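Local coordinates for putative lipoprotein (Parabacteroides distasonis ATCC 8503, PDB 3JX8) that is of unknown function but, as a predicted lipoprotein with an adhesin-like head domain, may bind lipid or help the cell attach to surfaces, at residues Y23-F28 with G63-I68. Sequence-based numbering, arbitrary orientation.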
ATOM      1  N   TYR A  23      14.383  27.137  -1.989  1.00 26.51           N
ATOM      2  CA  TYR A  23      14.286  25.703  -1.910  1.00 26.10           C
ATOM      3  C   TYR A  23      13.256  25.277  -2.920  1.00 25.80           C
ATOM      4  O   TYR A  23      12.364  26.032  -3.244  1.00 25.58           O
ATOM      5  CB  TYR A  23      13.872  25.276  -0.487  1.00 26.00           C
ATOM      6  CG  TYR A  23      12.550  25.854   0.012  1.00 24.50           C
ATOM      7  CD1 TYR A  23      11.349  25.203  -0.230  1.00 24.36           C
ATOM      8  CD2 TYR A  23      12.510  27.050   0.748  1.00 24.04           C
ATOM      9  CE1 TYR A  23      10.137  25.718   0.245  1.00 25.54           C
ATOM     10  CE2 TYR A  23      11.304  27.560   1.249  1.00 25.48           C
ATOM     11  CZ  TYR A  23      10.121  26.890   0.988  1.00 26.04           C
ATOM     12  OH  TYR A  23       8.926  27.388   1.463  1.00 27.18           O
ATOM     13  N   ASP A  24      13.407  24.070  -3.427  1.00 26.28           N
ATOM     14  CA  ASP A  24      12.449  23.499  -4.349  1.00 27.11           C
ATOM     15  C   ASP A  24      11.820  22.247  -3.775  1.00 27.12           C
ATOM     16  O   ASP A  24      11.052  21.572  -4.443  1.00 27.54           O
ATOM     17  CB  ASP A  24      13.107  23.205  -5.700  1.00 27.36           C
ATOM     18  CG  ASP A  24      14.204  22.160  -5.626  1.00 28.48           C
ATOM     19  OD1 ASP A  24      14.435  21.546  -4.553  1.00 29.42           O
ATOM     20  OD2 ASP A  24      14.853  21.944  -6.675  1.00 32.23           O
ATOM     21  N   GLU A  25      12.139  21.949  -2.523  1.00 27.55           N
ATOM     22  CA  GLU A  25      11.653  20.743  -1.879  1.00 27.71           C
ATOM     23  C   GLU A  25      11.436  21.002  -0.383  1.00 26.35           C
ATOM     24  O   GLU A  25      12.173  21.793   0.225  1.00 26.39           O
ATOM     25  CB  GLU A  25      12.672  19.657  -2.151  1.00 28.61           C
ATOM     26  CG  GLU A  25      12.365  18.338  -1.552  1.00 33.42           C
ATOM     27  CD  GLU A  25      13.411  17.284  -1.909  1.00 39.55           C
ATOM     28  OE1 GLU A  25      13.949  17.336  -3.067  1.00 40.81           O
ATOM     29  OE2 GLU A  25      13.663  16.413  -1.019  1.00 40.15           O
ATOM     30  N   ILE A  26      10.399  20.374   0.187  1.00 25.73           N
ATOM     31  CA  ILE A  26      10.034  20.513   1.611  1.00 24.44           C
ATOM     32  C   ILE A  26       9.948  19.151   2.271  1.00 24.98           C
ATOM     33  O   ILE A  26       9.252  18.272   1.774  1.00 25.16           O
ATOM     34  CB  ILE A  26       8.674  21.209   1.808  1.00 24.35           C
ATOM     35  CG1 ILE A  26       8.703  22.671   1.311  1.00 22.77           C
ATOM     36  CG2 ILE A  26       8.252  21.162   3.294  1.00 22.03           C
ATOM     37  CD1 ILE A  26       7.284  23.353   1.260  1.00 21.57           C
ATOM     38  N   THR A  27      10.657  18.988   3.391  1.00 24.91           N
ATOM     39  CA  THR A  27      10.475  17.886   4.315  1.00 25.03           C
ATOM     40  C   THR A  27       9.846  18.494   5.547  1.00 25.06           C
ATOM     41  O   THR A  27      10.504  19.271   6.246  1.00 25.37           O
ATOM     42  CB  THR A  27      11.821  17.282   4.748  1.00 24.65           C
ATOM     43  OG1 THR A  27      12.415  16.671   3.624  1.00 25.00           O
ATOM     44  CG2 THR A  27      11.624  16.226   5.808  1.00 25.34           C
ATOM     45  N   PHE A  28       8.603  18.144   5.829  1.00 24.45           N
ATOM     46  CA  PHE A  28       7.851  18.716   6.950  1.00 24.50           C
ATOM     47  C   PHE A  28       7.283  17.613   7.799  1.00 24.39           C
ATOM     48  O   PHE A  28       6.457  16.854   7.331  1.00 25.31           O
ATOM     49  CB  PHE A  28       6.707  19.555   6.415  1.00 24.52           C
ATOM     50  CG  PHE A  28       5.675  19.916   7.447  1.00 25.98           C
ATOM     51  CD1 PHE A  28       6.049  20.393   8.698  1.00 28.19           C
ATOM     52  CD2 PHE A  28       4.325  19.845   7.136  1.00 29.49           C
ATOM     53  CE1 PHE A  28       5.089  20.728   9.659  1.00 27.38           C
ATOM     54  CE2 PHE A  28       3.341  20.179   8.090  1.00 30.01           C
ATOM     55  CZ  PHE A  28       3.739  20.629   9.353  1.00 28.53           C
ATOM     56  N   GLY A  63      20.728  22.288   1.030  1.00 33.18           N
ATOM     57  CA  GLY A  63      20.743  21.528  -0.211  1.00 31.98           C
ATOM     58  C   GLY A  63      19.479  21.780  -0.999  1.00 31.09           C
ATOM     59  O   GLY A  63      18.948  20.882  -1.618  1.00 30.86           O
ATOM     60  N   GLY A  64      18.997  23.017  -0.954  1.00 29.84           N
ATOM     61  CA  GLY A  64      17.763  23.372  -1.613  1.00 29.21           C
ATOM     62  C   GLY A  64      16.496  22.737  -1.096  1.00 28.15           C
ATOM     63  O   GLY A  64      15.502  22.716  -1.822  1.00 28.06           O
ATOM     64  N   THR A  65      16.530  22.246   0.146  1.00 27.30           N
ATOM     65  CA  THR A  65      15.375  21.654   0.806  1.00 26.29           C
ATOM     66  C   THR A  65      15.075  22.327   2.139  1.00 26.05           C
ATOM     67  O   THR A  65      15.958  22.445   2.984  1.00 26.38           O
ATOM     68  CB  THR A  65      15.610  20.155   1.049  1.00 26.40           C
ATOM     69  OG1 THR A  65      15.827  19.529  -0.217  1.00 26.86           O
ATOM     70  CG2 THR A  65      14.419  19.491   1.719  1.00 25.52           C
ATOM     71  N   LEU A  66      13.828  22.774   2.302  1.00 25.16           N
ATOM     72  CA  LEU A  66      13.324  23.271   3.559  1.00 24.63           C
ATOM     73  C   LEU A  66      13.007  22.064   4.432  1.00 24.79           C
ATOM     74  O   LEU A  66      12.223  21.185   4.055  1.00 24.34           O
ATOM     75  CB  LEU A  66      12.073  24.145   3.357  1.00 24.14           C
ATOM     76  CG  LEU A  66      11.353  24.584   4.637  1.00 24.59           C
ATOM     77  CD1 LEU A  66      12.232  25.492   5.489  1.00 24.01           C
ATOM     78  CD2 LEU A  66       9.997  25.240   4.312  1.00 22.32           C
ATOM     79  N   LYS A  67      13.614  22.042   5.599  1.00 24.57           N
ATOM     80  CA  LYS A  67      13.463  20.971   6.540  1.00 25.66           C
ATOM     81  C   LYS A  67      12.929  21.519   7.850  1.00 24.99           C
ATOM     82  O   LYS A  67      13.586  22.381   8.478  1.00 25.44           O
ATOM     83  CB  LYS A  67      14.819  20.332   6.768  1.00 26.35           C
ATOM     84  CG  LYS A  67      15.402  19.695   5.528  1.00 30.58           C
ATOM     85  CD  LYS A  67      16.840  19.265   5.786  1.00 36.05           C
ATOM     86  CE  LYS A  67      17.466  18.635   4.549  1.00 41.01           C
ATOM     87  NZ  LYS A  67      18.698  17.800   4.872  1.00 43.99           N
ATOM     88  N   ILE A  68      11.748  21.030   8.253  1.00 23.94           N
ATOM     89  CA  ILE A  68      11.098  21.388   9.521  1.00 23.39           C
ATOM     90  C   ILE A  68      10.651  20.088  10.187  1.00 23.77           C
ATOM     91  O   ILE A  68       9.760  19.397   9.690  1.00 23.92           O
ATOM     92  CB  ILE A  68       9.899  22.355   9.319  1.00 22.92           C
ATOM     93  CG1 ILE A  68      10.411  23.688   8.764  1.00 23.37           C
ATOM     94  CG2 ILE A  68       9.114  22.592  10.645  1.00 20.94           C
ATOM     95  CD1 ILE A  68       9.325  24.701   8.384  1.00 20.31           C
TER
HETATM   96  O   HOH W   1      16.391  20.134  -2.857  1.00 30.32           O
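Strands 25-28 and 65-68 run parallel, their axes 4.5 Å apart and only 10° from alignment, with Ile26 beside Leu66 and Phe28 beside Ile68. The amides of Leu66 and Ile68 donate to the carbonyls of Glu25 and Thr27, and between them Thr27 N reaches Leu66 O at 2.8 Å, the zigzag of a parallel ladder. Asp24 N donates to Gly64 O (3.0 Å). Gly63 and Gly64 both have positive phi, a backbone glycine adopts easily, and this tight turn links strand 57-62 to its antiparallel neighbour 65-70.

With chi1 at 58°, Tyr23 CG sits between its N and carbonyl carbon, and the ring lies flat against Leu66: CB of Leu66 stands 3.7 Å from the ring centroid, almost on the normal, a CH-pi contact. The methyl CD2 of Leu66 reaches farther along the same ring, 3.7 Å from Tyr23 CZ, while the phenol OH is hydrogen-bonded to Ser93 OG. On this buried face Ile26 CG1 also meets Leu66 CD2, and Phe28 CD1 lies 4.2 Å from Ile68 CG2; branched and aromatic groups suit an interior into which Phe34 and Ile91 also pack.

On the other face Glu25, Thr27, Thr65 and Lys67 are partly exposed, which suits polar side chains. The extended side chain of Glu25 crosses Thr65 at a slant, CB and CD each 3.7 Å from Thr65 OG1. Thr27 also packs on Met241 of the second subunit. A water accepts from Thr65 OG1 and donates to Asp24 OD1 and Gly63 O, tying the turn to Asp24. Lys67 leads away to a salt bridge with Glu62.

Strand 25-29 then pairs with 100-104, from which parallel strands stack on, as in the right-handed beta-helices of the pectate lyase-like clan; this contact lies near the N-terminal end of that stack.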